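Local coordinates for ACYL carrier protein ACPA (Mycobacterium tuberculosis, PDB 2CGQ) that probably serves as an acyl carrier protein, holding acyl groups on a phosphopantetheine arm for partner enzymes to work on, at residues M27-I38 with Q64-F73; I45-L55 with I85-T93. All coordinates share one frame; numbering follows the deposited sequence. Where two conformers were deposited one is given.

Contact 1 of 2, residues M27-I38 with Q64-F73. Unlike the reference sequence in segment 27-38: Glu-28 (reference Lys).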
loop_
_atom_site.group_PDB
_atom_site.type_symbol
_atom_site.label_atom_id
_atom_site.label_comp_id
_atom_site.label_asym_id
_atom_site.label_seq_id
_atom_site.Cartn_x
_atom_site.Cartn_y
_atom_site.Cartn_z
ATOM N N MET A 27 -3.077 -1.044 -12.206
ATOM C CA MET A 27 -2.697 -0.226 -11.054
ATOM C C MET A 27 -2.618 -1.143 -9.832
ATOM O O MET A 27 -1.694 -1.078 -9.015
ATOM C CB MET A 27 -3.720 0.880 -10.827
ATOM C CG MET A 27 -3.494 1.726 -9.537
ATOM S SD MET A 27 -4.921 2.696 -8.938
ATOM C CE MET A 27 -5.674 1.517 -7.775
ATOM N N GLU A 28 -3.611 -1.986 -9.686
ATOM C CA GLU A 28 -3.651 -2.893 -8.546
ATOM C C GLU A 28 -2.504 -3.875 -8.538
ATOM O O GLU A 28 -1.955 -4.143 -7.469
ATOM C CB GLU A 28 -4.967 -3.656 -8.496
ATOM C CG GLU A 28 -6.088 -2.860 -7.902
ATOM C CD GLU A 28 -7.381 -3.637 -7.844
ATOM O OE1 GLU A 28 -7.368 -4.911 -7.702
ATOM O OE2 GLU A 28 -8.419 -2.960 -7.933
ATOM N N GLU A 29 -2.164 -4.422 -9.707
ATOM C CA GLU A 29 -1.032 -5.352 -9.828
ATOM C C GLU A 29 0.277 -4.701 -9.420
ATOM O O GLU A 29 1.115 -5.324 -8.769
ATOM C CB GLU A 29 -0.903 -5.898 -11.253
ATOM C CG GLU A 29 -1.898 -7.000 -11.537
ATOM C CD GLU A 29 -1.808 -7.472 -12.983
ATOM O OE1 GLU A 29 -2.786 -7.247 -13.746
ATOM O OE2 GLU A 29 -0.721 -7.988 -13.358
ATOM N N ALA A 30 0.464 -3.453 -9.834
ATOM C CA ALA A 30 1.635 -2.684 -9.441
ATOM C C ALA A 30 1.674 -2.423 -7.953
ATOM O O ALA A 30 2.731 -2.504 -7.317
ATOM C CB ALA A 30 1.670 -1.390 -10.185
ATOM N N ILE A 31 0.518 -2.115 -7.358
ATOM C CA ILE A 31 0.514 -1.867 -5.914
ATOM C C ILE A 31 0.857 -3.159 -5.189
ATOM O O ILE A 31 1.617 -3.143 -4.212
ATOM C CB ILE A 31 -0.820 -1.251 -5.448
ATOM C CG1 ILE A 31 -0.948 0.170 -6.037
ATOM C CG2 ILE A 31 -0.919 -1.277 -3.947
ATOM C CD1 ILE A 31 -2.374 0.755 -5.904
ATOM N N ASN A 32 0.306 -4.285 -5.663
ATOM C CA ASN A 32 0.602 -5.598 -5.074
ATOM C C ASN A 32 2.068 -5.909 -5.153
ATOM O O ASN A 32 2.659 -6.373 -4.173
ATOM C CB ASN A 32 -0.179 -6.719 -5.756
ATOM C CG ASN A 32 -1.657 -6.604 -5.565
ATOM O OD1 ASN A 32 -2.154 -5.867 -4.677
ATOM N ND2 ASN A 32 -2.396 -7.361 -6.376
ATOM N N ALA A 33 2.672 -5.654 -6.311
ATOM C CA ALA A 33 4.125 -5.891 -6.488
ATOM C C ALA A 33 4.943 -5.064 -5.479
ATOM O O ALA A 33 5.904 -5.592 -4.922
ATOM C CB ALA A 33 4.541 -5.558 -7.896
ATOM N N THR A 34 4.558 -3.803 -5.252
ATOM C CA THR A 34 5.274 -2.928 -4.302
ATOM C C THR A 34 5.116 -3.480 -2.885
ATOM O O THR A 34 6.080 -3.552 -2.085
ATOM C CB THR A 34 4.745 -1.482 -4.446
ATOM O OG1 THR A 34 5.123 -1.017 -5.785
ATOM C CG2 THR A 34 5.309 -0.549 -3.352
ATOM N N ILE A 35 3.883 -3.845 -2.543
ATOM C CA ILE A 35 3.630 -4.505 -1.261
ATOM C C ILE A 35 4.508 -5.754 -1.082
ATOM O O ILE A 35 5.155 -5.955 -0.066
ATOM C CB ILE A 35 2.132 -4.846 -1.116
ATOM C CG1 ILE A 35 1.343 -3.544 -0.886
ATOM C CG2 ILE A 35 1.965 -5.835 0.019
ATOM C CD1 ILE A 35 -0.250 -3.716 -0.913
ATOM N N GLN A 36 4.530 -6.606 -2.099
ATOM C CA GLN A 36 5.393 -7.781 -2.053
ATOM C C GLN A 36 6.875 -7.463 -1.938
ATOM O O GLN A 36 7.596 -8.171 -1.222
ATOM C CB GLN A 36 5.123 -8.667 -3.257
ATOM C CG GLN A 36 3.740 -9.324 -3.229
ATOM C CD GLN A 36 3.421 -10.036 -4.511
ATOM O OE1 GLN A 36 3.858 -9.595 -5.577
ATOM N NE2 GLN A 36 2.675 -11.162 -4.427
ATOM N N ARG A 37 7.342 -6.439 -2.653
ATOM C CA ARG A 37 8.751 -6.063 -2.606
ATOM C C ARG A 37 9.112 -5.643 -1.160
ATOM O O ARG A 37 10.092 -6.111 -0.582
ATOM C CB ARG A 37 8.972 -4.918 -3.595
ATOM C CG ARG A 37 10.239 -4.785 -4.326
ATOM C CD ARG A 37 10.512 -3.305 -4.695
ATOM N NE ARG A 37 10.460 -2.492 -3.457
ATOM C CZ ARG A 37 11.486 -2.281 -2.618
ATOM N NH1 ARG A 37 12.663 -2.760 -2.880
ATOM N NH2 ARG A 37 11.275 -1.643 -1.459
ATOM N N ILE A 38 8.294 -4.771 -0.576
ATOM C CA ILE A 38 8.519 -4.288 0.800
ATOM C C ILE A 38 8.486 -5.383 1.840
ATOM O O ILE A 38 9.354 -5.428 2.733
ATOM C CB ILE A 38 7.511 -3.155 1.183
ATOM C CG1 ILE A 38 7.824 -1.928 0.350
ATOM C CG2 ILE A 38 7.531 -2.820 2.709
ATOM C CD1 ILE A 38 6.668 -0.920 0.354
ATOM N N GLN A 64 7.421 2.991 4.331
ATOM C CA GLN A 64 7.973 2.592 3.048
ATOM C C GLN A 64 6.876 2.507 2.013
ATOM O O GLN A 64 7.056 2.942 0.886
ATOM C CB GLN A 64 8.672 1.249 3.136
ATOM C CG GLN A 64 10.002 1.208 3.785
ATOM C CD GLN A 64 10.630 -0.163 3.591
ATOM O OE1 GLN A 64 10.392 -1.038 4.363
ATOM N NE2 GLN A 64 11.424 -0.322 2.529
ATOM N N LEU A 65 5.753 1.888 2.351
ATOM C CA LEU A 65 4.684 1.745 1.377
ATOM C C LEU A 65 4.195 3.083 0.858
ATOM O O LEU A 65 4.072 3.273 -0.356
ATOM C CB LEU A 65 3.513 0.937 1.930
ATOM C CG LEU A 65 2.340 0.728 1.047
ATOM C CD1 LEU A 65 2.673 -0.081 -0.159
ATOM C CD2 LEU A 65 1.277 -0.006 1.876
ATOM N N ILE A 66 3.899 3.992 1.762
ATOM C CA ILE A 66 3.367 5.319 1.348
ATOM C C ILE A 66 4.379 6.058 0.451
ATOM O O ILE A 66 4.074 6.522 -0.631
ATOM C CB ILE A 66 2.962 6.175 2.548
ATOM C CG1 ILE A 66 1.835 5.467 3.387
ATOM C CG2 ILE A 66 2.488 7.543 2.088
ATOM C CD1 ILE A 66 0.598 5.018 2.592
ATOM N N THR A 67 5.612 6.144 0.896
ATOM C CA THR A 67 6.628 6.878 0.188
ATOM C C THR A 67 6.993 6.192 -1.157
ATOM O O THR A 67 7.167 6.872 -2.196
ATOM C CB THR A 67 7.836 7.156 1.094
ATOM O OG1 THR A 67 8.445 5.927 1.539
ATOM C CG2 THR A 67 7.450 8.031 2.298
ATOM N N GLU A 68 7.151 4.849 -1.149
ATOM C CA GLU A 68 7.352 4.123 -2.418
ATOM C C GLU A 68 6.252 4.417 -3.450
ATOM O O GLU A 68 6.542 4.585 -4.641
ATOM C CB GLU A 68 7.540 2.611 -2.197
ATOM C CG GLU A 68 8.083 1.866 -3.421
ATOM C CD GLU A 68 8.849 0.565 -3.116
ATOM O OE1 GLU A 68 8.936 -0.302 -4.024
ATOM O OE2 GLU A 68 9.378 0.432 -1.986
ATOM N N LEU A 69 4.991 4.378 -3.037
ATOM C CA LEU A 69 3.892 4.667 -3.930
ATOM C C LEU A 69 3.874 6.113 -4.389
ATOM O O LEU A 69 3.675 6.394 -5.591
ATOM C CB LEU A 69 2.562 4.341 -3.259
ATOM C CG LEU A 69 2.319 2.847 -2.975
ATOM C CD1 LEU A 69 1.028 2.733 -2.191
ATOM C CD2 LEU A 69 2.271 2.082 -4.206
ATOM N N GLU A 70 4.180 7.039 -3.472
ATOM C CA GLU A 70 4.316 8.442 -3.920
ATOM C C GLU A 70 5.384 8.595 -5.011
ATOM O O GLU A 70 5.183 9.255 -6.044
ATOM C CB GLU A 70 4.697 9.342 -2.721
ATOM C CG GLU A 70 3.540 9.505 -1.707
ATOM C CD GLU A 70 3.859 10.523 -0.593
ATOM O OE1 GLU A 70 5.051 10.577 -0.159
ATOM O OE2 GLU A 70 2.922 11.243 -0.125
ATOM N N ASP A 71 6.514 7.931 -4.820
ATOM C CA ASP A 71 7.557 8.005 -5.825
ATOM C C ASP A 71 7.203 7.232 -7.106
ATOM O O ASP A 71 7.567 7.654 -8.206
ATOM C CB ASP A 71 8.876 7.457 -5.258
ATOM C CG ASP A 71 9.592 8.460 -4.333
ATOM O OD1 ASP A 71 9.421 9.683 -4.558
ATOM O OD2 ASP A 71 10.348 8.019 -3.426
ATOM N N GLU A 72 6.598 6.057 -6.944
ATOM C CA GLU A 72 6.277 5.171 -8.081
ATOM C C GLU A 72 5.262 5.794 -8.995
ATOM O O GLU A 72 5.361 5.711 -10.215
ATOM C CB GLU A 72 5.760 3.822 -7.592
ATOM C CG GLU A 72 5.420 2.849 -8.717
ATOM C CD GLU A 72 5.084 1.455 -8.210
ATOM O OE1 GLU A 72 4.977 0.533 -9.065
ATOM O OE2 GLU A 72 4.911 1.301 -6.960
ATOM N N PHE A 73 4.260 6.403 -8.405
ATOM C CA PHE A 73 3.127 6.933 -9.154
ATOM C C PHE A 73 3.199 8.434 -9.333
ATOM O O PHE A 73 2.367 8.977 -10.059
ATOM C CB PHE A 73 1.805 6.525 -8.520
ATOM C CG PHE A 73 1.476 5.083 -8.707
ATOM C CD1 PHE A 73 0.884 4.636 -9.883
ATOM C CD2 PHE A 73 1.735 4.181 -7.714
ATOM C CE1 PHE A 73 0.539 3.252 -10.042
ATOM C CE2 PHE A 73 1.470 2.829 -7.847
ATOM C CZ PHE A 73 0.869 2.336 -9.024
HETATM O O HOH W 1 5.068 -2.007 -8.801
HETATM O O HOH W 2 7.629 -0.359 -6.136
#
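Thr-34 is the polar knob of this helix pair, seated among Leu-65, Glu-68, Leu-69 and Glu-72 of the facing helix. Its OG1 donates to OE2 of Glu-72 at 2.6 Å, meeting that oxygen on the syn side and 18° out of the carboxylate plane. With CG of Glu-72 anti to its backbone N (chi1 -179°) and the rest of the chain extended, the carboxylate is carried across to the other helix. A water held by the backbone O of Ala-30 donates to the second oxygen, OE1, so both oxygens are gripped. The methyl branch of Thr-34 turns inward, CG2 lying 4.1 Å from CD2 of Leu-69. On the inner side of these polar groups the contact is apolar. CZ of Phe-73 comes within 4.0 Å of CB of Ala-30, while CG1 of Ile-31 lies as close to CE2, the two side chains crossing nearly at right angles. Further along, CD1 of Leu-65 meets CG1 of Ile-35 at 3.8 Å. Ile-38 presses its CD1 to 3.5 Å from CA of Leu-65, a tight fit of side chain on backbone. NE and NH2 of Arg-37, bent at its third torsion, face OE1 and OE2 of Glu-68 in a salt bridge whose two hydrogen bonds are weak; Glu-68 has two conformers, so the pairing is doubtful. In the next shell, helix 88-96 backs the greasy side, with Val-95 on Met-27 and Ile-31 and Val-91 on Leu-69. The segments run roughly antiparallel, their axes 136° apart and 10.3 Å at closest approach, the splayed packing of the first and second long helices in the acyl carrier protein four-helix bundle.

Contact 2 of 2, residues I45-L55 with I85-T93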
loop_
_atom_site.group_PDB
_atom_site.type_symbol
_atom_site.label_atom_id
_atom_site.label_comp_id
_atom_site.label_asym_id
_atom_site.label_seq_id
_atom_site.Cartn_x
_atom_site.Cartn_y
_atom_site.Cartn_z
ATOM N N ILE A 45 -1.800 -11.090 -2.741
ATOM C CA ILE A 45 -2.298 -9.871 -2.072
ATOM C C ILE A 45 -3.719 -9.582 -2.508
ATOM O O ILE A 45 -3.973 -9.523 -3.694
ATOM C CB ILE A 45 -1.403 -8.640 -2.446
ATOM C CG1 ILE A 45 0.087 -8.912 -2.131
ATOM C CG2 ILE A 45 -1.874 -7.409 -1.737
ATOM C CD1 ILE A 45 0.412 -9.280 -0.685
ATOM N N THR A 46 -4.638 -9.387 -1.566
ATOM C CA THR A 46 -6.040 -9.119 -1.885
ATOM C C THR A 46 -6.567 -7.940 -1.098
ATOM O O THR A 46 -6.077 -7.648 -0.018
ATOM C CB THR A 46 -6.917 -10.380 -1.613
ATOM O OG1 THR A 46 -6.737 -10.825 -0.243
ATOM C CG2 THR A 46 -6.504 -11.470 -2.582
ATOM N N ALA A 47 -7.591 -7.270 -1.648
ATOM C CA ALA A 47 -8.068 -6.035 -1.129
ATOM C C ALA A 47 -8.596 -6.077 0.297
ATOM O O ALA A 47 -8.578 -5.076 0.966
ATOM C CB ALA A 47 -9.104 -5.455 -2.058
ATOM N N ASN A 48 -9.048 -7.254 0.763
ATOM C CA ASN A 48 -9.540 -7.432 2.146
ATOM C C ASN A 48 -8.462 -7.550 3.215
ATOM O O ASN A 48 -8.758 -7.404 4.420
ATOM C CB ASN A 48 -10.436 -8.679 2.197
ATOM C CG ASN A 48 -9.658 -9.901 1.919
ATOM O OD1 ASN A 48 -8.979 -9.979 0.886
ATOM N ND2 ASN A 48 -9.704 -10.871 2.843
ATOM N N GLN A 49 -7.215 -7.769 2.819
ATOM C CA GLN A 49 -6.128 -7.987 3.792
ATOM C C GLN A 49 -5.827 -6.753 4.597
ATOM O O GLN A 49 -5.620 -5.655 4.041
ATOM C CB GLN A 49 -4.851 -8.512 3.124
ATOM C CG GLN A 49 -5.001 -9.928 2.628
ATOM C CD GLN A 49 -3.833 -10.367 1.713
ATOM O OE1 GLN A 49 -3.310 -9.577 0.947
ATOM N NE2 GLN A 49 -3.476 -11.628 1.784
ATOM N N VAL A 50 -5.844 -6.946 5.915
ATOM C CA VAL A 50 -5.445 -5.935 6.882
ATOM C C VAL A 50 -3.922 -5.821 6.885
ATOM O O VAL A 50 -3.235 -6.814 7.119
ATOM C CB VAL A 50 -6.013 -6.252 8.273
ATOM C CG1 VAL A 50 -5.688 -5.182 9.217
ATOM C CG2 VAL A 50 -7.539 -6.387 8.210
ATOM N N LEU A 51 -3.392 -4.627 6.638
ATOM C CA LEU A 51 -1.935 -4.454 6.406
ATOM C C LEU A 51 -1.122 -4.954 7.582
ATOM O O LEU A 51 -0.202 -5.767 7.435
ATOM C CB LEU A 51 -1.571 -3.001 6.100
ATOM C CG LEU A 51 -2.146 -2.451 4.801
ATOM C CD1 LEU A 51 -1.608 -1.028 4.652
ATOM C CD2 LEU A 51 -1.773 -3.241 3.595
ATOM N N VAL A 52 -1.533 -4.544 8.753
ATOM C CA VAL A 52 -0.879 -5.008 9.985
ATOM C C VAL A 52 -1.246 -6.451 10.315
ATOM O O VAL A 52 -0.366 -7.299 10.316
ATOM C CB VAL A 52 -1.196 -4.112 11.190
ATOM C CG1 VAL A 52 -0.491 -4.657 12.432
ATOM C CG2 VAL A 52 -0.728 -2.698 10.932
ATOM N N ASP A 53 -2.527 -6.729 10.582
ATOM C CA ASP A 53 -2.931 -8.021 11.152
ATOM C C ASP A 53 -2.690 -9.195 10.229
ATOM O O ASP A 53 -2.310 -10.289 10.682
ATOM C CB ASP A 53 -4.401 -8.062 11.524
ATOM C CG ASP A 53 -4.853 -6.914 12.411
ATOM O OD1 ASP A 53 -4.112 -5.904 12.583
ATOM O OD2 ASP A 53 -6.046 -6.996 12.840
ATOM N N ASP A 54 -2.916 -8.993 8.932
ATOM C CA ASP A 54 -2.771 -10.063 7.939
ATOM C C ASP A 54 -1.410 -10.161 7.267
ATOM O O ASP A 54 -0.918 -11.265 7.057
ATOM C CB ASP A 54 -3.869 -9.966 6.865
ATOM C CG ASP A 54 -5.272 -10.207 7.433
ATOM O OD1 ASP A 54 -5.437 -11.081 8.322
ATOM O OD2 ASP A 54 -6.236 -9.559 6.982
ATOM N N LEU A 55 -0.831 -9.018 6.898
ATOM C CA LEU A 55 0.403 -8.979 6.097
ATOM C C LEU A 55 1.676 -8.691 6.883
ATOM O O LEU A 55 2.791 -8.849 6.346
ATOM C CB LEU A 55 0.254 -7.981 4.956
ATOM C CG LEU A 55 -0.804 -8.364 3.936
ATOM C CD1 LEU A 55 -0.982 -7.282 2.914
ATOM C CD2 LEU A 55 -0.388 -9.647 3.222
ATOM N N ILE A 85 -5.332 4.452 6.430
ATOM C CA ILE A 85 -5.236 3.246 5.607
ATOM C C ILE A 85 -5.124 2.016 6.497
ATOM O O ILE A 85 -4.199 1.923 7.330
ATOM C CB ILE A 85 -4.050 3.328 4.647
ATOM C CG1 ILE A 85 -4.399 4.271 3.518
ATOM C CG2 ILE A 85 -3.671 1.927 4.145
ATOM C CD1 ILE A 85 -3.248 4.603 2.675
ATOM N N LYS A 86 -6.048 1.071 6.322
ATOM C CA LYS A 86 -6.051 -0.123 7.142
ATOM C C LYS A 86 -5.878 -1.406 6.313
ATOM O O LYS A 86 -5.225 -2.332 6.766
ATOM C CB LYS A 86 -7.342 -0.255 7.922
ATOM C CG LYS A 86 -7.592 0.820 8.960
ATOM C CD LYS A 86 -6.539 0.814 10.011
ATOM C CE LYS A 86 -7.140 1.369 11.298
ATOM N NZ LYS A 86 -7.610 2.761 11.085
ATOM N N THR A 87 -6.560 -1.464 5.166
ATOM C CA THR A 87 -6.515 -2.612 4.286
ATOM C C THR A 87 -5.802 -2.343 2.986
ATOM O O THR A 87 -5.655 -1.195 2.576
ATOM C CB THR A 87 -7.927 -3.104 3.960
ATOM O OG1 THR A 87 -8.647 -2.099 3.253
ATOM C CG2 THR A 87 -8.671 -3.442 5.231
ATOM N N VAL A 88 -5.471 -3.421 2.295
ATOM C CA VAL A 88 -4.950 -3.321 0.929
ATOM C C VAL A 88 -5.924 -2.477 0.063
ATOM O O VAL A 88 -5.484 -1.615 -0.706
ATOM C CB VAL A 88 -4.726 -4.701 0.333
ATOM C CG1 VAL A 88 -4.476 -4.622 -1.204
ATOM C CG2 VAL A 88 -3.568 -5.452 1.049
ATOM N N GLY A 89 -7.225 -2.726 0.161
ATOM C CA GLY A 89 -8.176 -1.964 -0.609
ATOM C C GLY A 89 -8.078 -0.466 -0.420
ATOM O O GLY A 89 -8.257 0.290 -1.364
ATOM N N ASP A 90 -7.798 -0.044 0.804
ATOM C CA ASP A 90 -7.675 1.401 1.174
ATOM C C ASP A 90 -6.449 1.985 0.422
ATOM O O ASP A 90 -6.468 3.114 -0.094
ATOM C CB ASP A 90 -7.415 1.566 2.662
ATOM C CG ASP A 90 -8.586 1.185 3.547
ATOM O OD1 ASP A 90 -9.758 1.168 3.082
ATOM O OD2 ASP A 90 -8.290 0.948 4.738
ATOM N N VAL A 91 -5.400 1.171 0.323
ATOM C CA VAL A 91 -4.214 1.538 -0.484
ATOM C C VAL A 91 -4.603 1.723 -1.967
ATOM O O VAL A 91 -4.246 2.739 -2.610
ATOM C CB VAL A 91 -3.100 0.486 -0.374
ATOM C CG1 VAL A 91 -1.860 0.946 -1.176
ATOM C CG2 VAL A 91 -2.663 0.263 1.047
ATOM N N TYR A 92 -5.377 0.775 -2.539
ATOM C CA TYR A 92 -5.841 0.920 -3.920
ATOM C C TYR A 92 -6.612 2.198 -4.137
ATOM O O TYR A 92 -6.408 2.888 -5.098
ATOM C CB TYR A 92 -6.711 -0.277 -4.349
ATOM C CG TYR A 92 -6.097 -1.648 -4.321
ATOM C CD1 TYR A 92 -4.744 -1.880 -4.343
ATOM C CD2 TYR A 92 -6.925 -2.778 -4.429
ATOM C CE1 TYR A 92 -4.227 -3.196 -4.390
ATOM C CE2 TYR A 92 -6.425 -4.066 -4.488
ATOM C CZ TYR A 92 -5.106 -4.292 -4.478
ATOM O OH TYR A 92 -4.702 -5.608 -4.499
ATOM N N THR A 93 -7.520 2.538 -3.230
ATOM C CA THR A 93 -8.400 3.690 -3.487
ATOM C C THR A 93 -7.596 4.975 -3.245
ATOM O O THR A 93 -7.881 5.999 -3.880
ATOM C CB THR A 93 -9.709 3.595 -2.670
ATOM O OG1 THR A 93 -9.367 3.476 -1.316
ATOM C CG2 THR A 93 -10.415 2.387 -3.013
HETATM O O HOH W 3 -5.767 -8.003 -5.559
HETATM O O HOH W 4 -3.586 -2.303 9.013
#
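Ala-47 rests its CB 3.9 Å from CE2 of the Tyr-92 ring, approaching it obliquely, while one ring face is overlain by the backbone O of Val-88, offset toward the rim. Beyond the ring, the phenol oxygen shares a water with the backbone O of Ile-45 and is hydrogen-bonded to Asn-32 of helix 27-39. Two other flat groups brace the backbones. The amide oxygen of Gln-49 takes the N-H of Thr-46 from above its carbonyl plane, the extended side chain running across to link the two ends of the type I turn from Thr-46 to Gln-49. The carboxylate of Asp-90 grips two amides with OD2: Lys-86 N on the anti lone pair, at 2.7 Å, and Thr-87 N from above the plane. Thr-87 OG1 in turn accepts a weak bond from Asp-90 N, its chi1 of 63° turning the hydroxyl toward the helix, and the pair makes a capping box. The first turn of the helix also draws on the loop for acceptors: Val-88 N donates to Gln-49 O at 2.8 Å, nearly along the C=O axis, and Gly-89 N reaches Ala-47 O at 2.8 Å on an in-plane lone pair. A straighter bond, Leu-51 N to Lys-86 O (2.9 Å, 173° at the hydrogen), completes a single beta bridge between Val-50 and Thr-87. Val-88 drives its CG2 methyl between Ile-45 CG2, Leu-51 CD2 and Leu-55 CD1, while its CB sits 3.3 Å from Thr-46 O. Leu-51 forks, its other methyl, CD1, packing 3.6 Å from Ile-85 CG2 and also against Val-91. Loop carbonyls thus supplement an N-capped helix start, joining the long loop after the first helix of the acyl carrier protein fold to its final helix.

In the fold
The two contacts interlock along the chain: 27-38 comes first, then 45-55, 64-73 and 85-93, so each pairing spans a segment of the other. Their centres lie about 12 Å apart on opposite sides of the chain's centre. Contact 1 joins helix 27-39 to helix 59-73, whereas contact 2 ties the loop between those helices to the start of helix 88-96. They meet where Asn-32 hydrogen-bonds Tyr-92 and Ile-45 packs on helix 27-39. Together they fix three helices and the long loop that leads into helix 59-73, at whose start acyl carrier proteins typically carry the phosphopantetheine serine.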